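PDB 5TVA: 6-carboxyhexanoate--CoA ligase from Aquifex aeolicus, which is a ligase of the BioW family that binds adenosine monophosphate and coenzyme A. Local coordinates for residues Glu57-Asn62 with Leu166-Leu171; Tyr217-Ser220 with Glu226-Glu229. All coordinates share one frame; numbering follows the deposited sequence.

Contact 1 (Glu57-Asn62 with Leu166-Leu171); sequences EVVKFN and LTFKNL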
# COMPACT_ATOMS: atom_id res chain seq x y z
N GLU A 57 -15.16 0.48 -11.13
CA GLU A 57 -16.02 1.23 -10.23
C GLU A 57 -15.30 2.50 -9.80
O GLU A 57 -14.09 2.50 -9.59
CB GLU A 57 -16.44 0.41 -9.00
CG GLU A 57 -17.69 0.99 -8.32
CD GLU A 57 -18.16 0.21 -7.10
OE1 GLU A 57 -18.83 0.83 -6.24
OE2 GLU A 57 -17.85 -0.99 -7.00
N VAL A 58 -16.08 3.58 -9.69
CA VAL A 58 -15.61 4.87 -9.20
C VAL A 58 -16.05 5.01 -7.76
O VAL A 58 -17.21 4.73 -7.43
CB VAL A 58 -16.17 6.02 -10.06
CG1 VAL A 58 -15.74 7.38 -9.51
CG2 VAL A 58 -15.70 5.84 -11.49
N VAL A 59 -15.13 5.41 -6.89
CA VAL A 59 -15.38 5.52 -5.46
C VAL A 59 -14.87 6.87 -4.97
O VAL A 59 -13.84 7.37 -5.46
CB VAL A 59 -14.72 4.36 -4.69
CG1 VAL A 59 -15.05 4.42 -3.22
CG2 VAL A 59 -15.18 3.02 -5.26
N LYS A 60 -15.57 7.45 -4.00
CA LYS A 60 -15.24 8.76 -3.44
C LYS A 60 -14.29 8.62 -2.26
O LYS A 60 -14.64 8.00 -1.25
CB LYS A 60 -16.51 9.49 -3.02
CG LYS A 60 -16.29 10.91 -2.50
CD LYS A 60 -15.99 11.87 -3.64
CE LYS A 60 -15.74 13.30 -3.11
NZ LYS A 60 -15.35 14.24 -4.21
N PHE A 61 -13.09 9.20 -2.37
CA PHE A 61 -12.17 9.22 -1.24
C PHE A 61 -12.80 9.97 -0.07
O PHE A 61 -13.47 10.98 -0.25
CB PHE A 61 -10.84 9.87 -1.65
CG PHE A 61 -9.82 9.91 -0.54
CD1 PHE A 61 -9.01 8.81 -0.29
CD2 PHE A 61 -9.67 11.05 0.25
CE1 PHE A 61 -8.07 8.83 0.73
CE2 PHE A 61 -8.73 11.09 1.28
CZ PHE A 61 -7.92 9.97 1.52
N ASN A 62 -12.59 9.45 1.15
CA ASN A 62 -13.26 10.03 2.31
C ASN A 62 -12.53 9.72 3.62
O ASN A 62 -13.18 9.74 4.67
CB ASN A 62 -14.69 9.51 2.41
CG ASN A 62 -14.75 8.01 2.66
OD1 ASN A 62 -13.71 7.35 2.78
ND2 ASN A 62 -15.96 7.47 2.77
N LEU A 166 -3.60 3.47 -2.63
CA LEU A 166 -3.47 2.04 -2.36
C LEU A 166 -4.26 1.62 -1.11
O LEU A 166 -4.96 0.59 -1.14
CB LEU A 166 -1.98 1.70 -2.22
CG LEU A 166 -1.28 0.35 -1.96
CD1 LEU A 166 -2.15 -0.77 -1.52
CD2 LEU A 166 -0.45 -0.10 -3.16
N THR A 167 -4.13 2.35 0.02
CA THR A 167 -4.93 2.02 1.20
C THR A 167 -6.39 2.16 0.94
O THR A 167 -7.21 1.44 1.53
CB THR A 167 -4.67 2.92 2.40
OG1 THR A 167 -4.20 4.22 2.01
CG2 THR A 167 -3.85 2.27 3.38
N PHE A 168 -6.77 3.19 0.18
CA PHE A 168 -8.19 3.40 0.08
C PHE A 168 -8.83 2.24 -0.65
O PHE A 168 -9.93 1.81 -0.28
CB PHE A 168 -8.52 4.73 -0.58
CG PHE A 168 -9.97 5.05 -0.50
CD1 PHE A 168 -10.53 5.42 0.72
CD2 PHE A 168 -10.79 4.90 -1.60
CE1 PHE A 168 -11.89 5.68 0.82
CE2 PHE A 168 -12.15 5.15 -1.50
CZ PHE A 168 -12.70 5.55 -0.29
N LYS A 169 -8.13 1.69 -1.66
CA LYS A 169 -8.63 0.49 -2.32
C LYS A 169 -8.70 -0.67 -1.34
O LYS A 169 -9.71 -1.39 -1.32
CB LYS A 169 -7.76 0.12 -3.52
CG LYS A 169 -8.57 -0.56 -4.65
CD LYS A 169 -8.02 -1.92 -5.06
CE LYS A 169 -8.82 -2.48 -6.23
NZ LYS A 169 -8.26 -3.76 -6.75
N ASN A 170 -7.65 -0.88 -0.54
CA ASN A 170 -7.67 -1.95 0.46
C ASN A 170 -8.90 -1.85 1.34
O ASN A 170 -9.67 -2.81 1.46
CB ASN A 170 -6.40 -1.90 1.31
CG ASN A 170 -5.15 -2.24 0.52
OD1 ASN A 170 -5.23 -2.76 -0.59
ND2 ASN A 170 -3.98 -1.94 1.09
N LEU A 171 -9.14 -0.67 1.92
CA LEU A 171 -10.31 -0.48 2.78
C LEU A 171 -11.61 -0.65 2.00
O LEU A 171 -12.58 -1.19 2.53
CB LEU A 171 -10.27 0.90 3.45
CG LEU A 171 -9.02 1.16 4.30
CD1 LEU A 171 -9.06 2.57 4.90
CD2 LEU A 171 -8.87 0.08 5.37
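On the helix that sets F168 against V59, F61 and N62, the neighbouring ammonium K169 NZ is held by three backbone carbonyls, those of I137, C230 and K234. The K169 side chain packs on V236 in strand 236-239, the central strand of the three-stranded parallel sheet, next to edge strand 57-60. The contact itself rests on F168, which accounts for more than half of the 194 Å² buried between the segments. With CG anti to the backbone N (chi1 -171°), the ring stands away from the helix and enters the bend where strand 57-60 gives way to loop.

Three kinds of approach can be told apart. F61 CA lies over one face, 4.1 Å from the F168 centroid and 21° off the ring normal, which meets the geometry of a CH-pi contact. At the rim, near the ring plane, V59 CG1 touches F168 CE2 at 3.4 Å, and N62 OD1 approaches F168 CE1 at 3.2 Å, with the amide of N62 turned almost perpendicular to the ring. The F61 ring is set obliquely: its plane is inclined by 53° to that of F168, the centroids are 5.3 Å apart, and the nearest side-chain carbons, F61 CD1 and F168 CD1, are separated by 3.9 Å. A further oxygen, K60 O, comes within 3.3 Å of F168 CZ.

No hydrogen bond links the two segments. Cohesion is therefore apolar at V59 and F61, while the amide oxygen of N62 meets the slightly positive C-H rim of F168, an electrostatic preference that is probably weak.

Contact 2 (Tyr217-Ser220 with Glu226-Glu229); sequences YFVS and EIIE. With AMP (adenosine monophosphate), chain C.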
# COMPACT_ATOMS: atom_id res chain seq x y z
N TYR A 217 -2.25 -6.54 6.22
CA TYR A 217 -3.67 -6.27 6.02
C TYR A 217 -4.46 -7.06 7.06
O TYR A 217 -4.33 -8.29 7.12
CB TYR A 217 -4.12 -6.67 4.61
CG TYR A 217 -3.53 -5.91 3.44
CD1 TYR A 217 -2.81 -4.73 3.62
CD2 TYR A 217 -3.73 -6.37 2.13
CE1 TYR A 217 -2.28 -4.04 2.55
CE2 TYR A 217 -3.19 -5.68 1.03
CZ TYR A 217 -2.47 -4.51 1.26
OH TYR A 217 -1.93 -3.80 0.20
N PHE A 218 -5.30 -6.37 7.83
CA PHE A 218 -6.13 -7.03 8.85
C PHE A 218 -7.48 -7.36 8.23
O PHE A 218 -8.26 -6.45 7.90
CB PHE A 218 -6.28 -6.16 10.09
CG PHE A 218 -4.97 -5.88 10.79
CD1 PHE A 218 -4.45 -6.78 11.70
CD2 PHE A 218 -4.23 -4.73 10.50
CE1 PHE A 218 -3.24 -6.54 12.33
CE2 PHE A 218 -3.02 -4.48 11.12
CZ PHE A 218 -2.53 -5.38 12.04
N VAL A 219 -7.77 -8.67 8.05
CA VAL A 219 -8.95 -9.14 7.34
C VAL A 219 -9.71 -10.18 8.16
O VAL A 219 -9.13 -10.97 8.91
CB VAL A 219 -8.61 -9.75 5.95
CG1 VAL A 219 -7.91 -8.74 5.04
CG2 VAL A 219 -7.78 -11.02 6.12
N SER A 220 -11.03 -10.20 7.99
CA SER A 220 -11.86 -11.24 8.58
C SER A 220 -11.76 -12.50 7.73
O SER A 220 -12.04 -12.45 6.52
CB SER A 220 -13.30 -10.76 8.68
OG SER A 220 -14.06 -11.62 9.51
N GLU A 226 -13.26 -13.26 -1.08
CA GLU A 226 -13.76 -12.08 -1.76
C GLU A 226 -12.76 -10.93 -1.66
O GLU A 226 -12.61 -10.15 -2.60
CB GLU A 226 -15.12 -11.69 -1.18
CG GLU A 226 -16.22 -12.83 -1.13
CD GLU A 226 -15.96 -13.96 -0.09
OE1 GLU A 226 -16.17 -15.14 -0.44
OE2 GLU A 226 -15.59 -13.70 1.07
N ILE A 227 -12.03 -10.84 -0.54
CA ILE A 227 -11.07 -9.76 -0.35
C ILE A 227 -9.94 -9.87 -1.35
O ILE A 227 -9.59 -8.89 -2.02
CB ILE A 227 -10.55 -9.72 1.10
CG1 ILE A 227 -11.67 -9.25 2.05
CG2 ILE A 227 -9.34 -8.80 1.21
CD1 ILE A 227 -11.31 -9.33 3.50
N ILE A 228 -9.37 -11.08 -1.48
CA ILE A 228 -8.27 -11.30 -2.42
C ILE A 228 -8.72 -11.01 -3.84
O ILE A 228 -8.01 -10.33 -4.61
CB ILE A 228 -7.72 -12.73 -2.30
CG1 ILE A 228 -7.23 -13.01 -0.88
CG2 ILE A 228 -6.58 -12.96 -3.31
CD1 ILE A 228 -6.50 -14.33 -0.76
N GLU A 229 -9.89 -11.51 -4.23
CA GLU A 229 -10.40 -11.18 -5.55
C GLU A 229 -10.48 -9.67 -5.75
O GLU A 229 -10.15 -9.16 -6.82
CB GLU A 229 -11.77 -11.82 -5.76
CG GLU A 229 -12.37 -11.50 -7.09
CD GLU A 229 -13.73 -12.17 -7.30
OE1 GLU A 229 -14.66 -11.89 -6.52
OE2 GLU A 229 -13.85 -13.01 -8.23
P AMP C . 6.60 0.29 -1.11
O1P AMP C . 5.27 0.98 -0.91
O2P AMP C . 6.84 0.03 -2.58
O3P AMP C . 7.79 0.83 -0.32
O5' AMP C . 6.46 -1.16 -0.47
C5' AMP C . 6.51 -1.38 0.94
C4' AMP C . 6.31 -2.85 1.24
O4' AMP C . 4.91 -3.18 1.07
C3' AMP C . 7.08 -3.79 0.31
O3' AMP C . 8.34 -4.17 0.84
C2' AMP C . 6.14 -4.97 0.10
O2' AMP C . 6.35 -5.95 1.10
C1' AMP C . 4.76 -4.34 0.29
N9 AMP C . 4.11 -3.96 -0.98
C8 AMP C . 4.67 -3.32 -2.03
N7 AMP C . 3.78 -3.16 -3.04
C5 AMP C . 2.61 -3.70 -2.67
C6 AMP C . 1.24 -3.86 -3.24
N6 AMP C . 0.92 -3.40 -4.47
N1 AMP C . 0.31 -4.49 -2.48
C2 AMP C . 0.60 -4.97 -1.26
N3 AMP C . 1.81 -4.86 -0.68
C4 AMP C . 2.84 -4.24 -1.31
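V219 and I227 face one another across a strand-loop-helix unit, in which strand 214-219 of the mixed six-stranded sheet runs through a short turn into helix 224-233. The CB of each points toward the opposite segment, and the two side chains cross obliquely, branch against branch. I227 reaches across with its long arm: CG1 is anti to the carbonyl carbon, and the chain stays extended at chi2 (174°), which carries CD1 to the strand. There CD1 rests 3.7 Å from V219 CB and 3.8 Å from V219 CG1. The shorter branch, I227 CG2, adds a looser approach to V219 CG1 at 4.1 Å. These distances are those of ordinary van der Waals packing, and no hydrogen bond accompanies them; I227 is the one helix residue here that touches the strand, so the connection is a narrow apolar seam between two buried side chains.

The alternation of the strand distributes its other side chains. F218 packs away from this seam, on V93 and A97 of helix 91-102, which covers the other side of the sheet. Y217 sends its ring to the nucleotide pocket, where T136 OG1 is hydrogen-bonded to its hydroxyl; T136 in turn binds adenosine monophosphate through its backbone N, so Y217 stands partly in the second shell of that site. The same strand thus joins the helix at V219 and lines the pocket at Y217. The adenine C2 approaches the tyrosine ring obliquely. The hydroxyl makes the closest approach, with Y217 CZ 4.0 Å from C2 of the nucleotide behind it: Y217 OH lies 3.1 Å from that C2 and 3.6 Å from N1.

How the contacts relate
From the N terminus, contact 1 joins the edge strand 57-60 to helix 158-173 and closes a loop of 103 residues, which includes helices 73-85, 91-102 and 144-153. Contact 2 opens only after that loop has ended and spans five residues between strand 214-219 and helix 224-233. The two lie in series, neither nested nor crossed, with centres 14 Å apart. They meet at the nucleotide site: N170 ND2 of 166-171 and Y217 OH form a close polar pair 2.9 Å apart, and L166 also packs on that hydroxyl. The disulfide C173-C230 joins the two helices, each of which packs on a strand of a different sheet through its own contact.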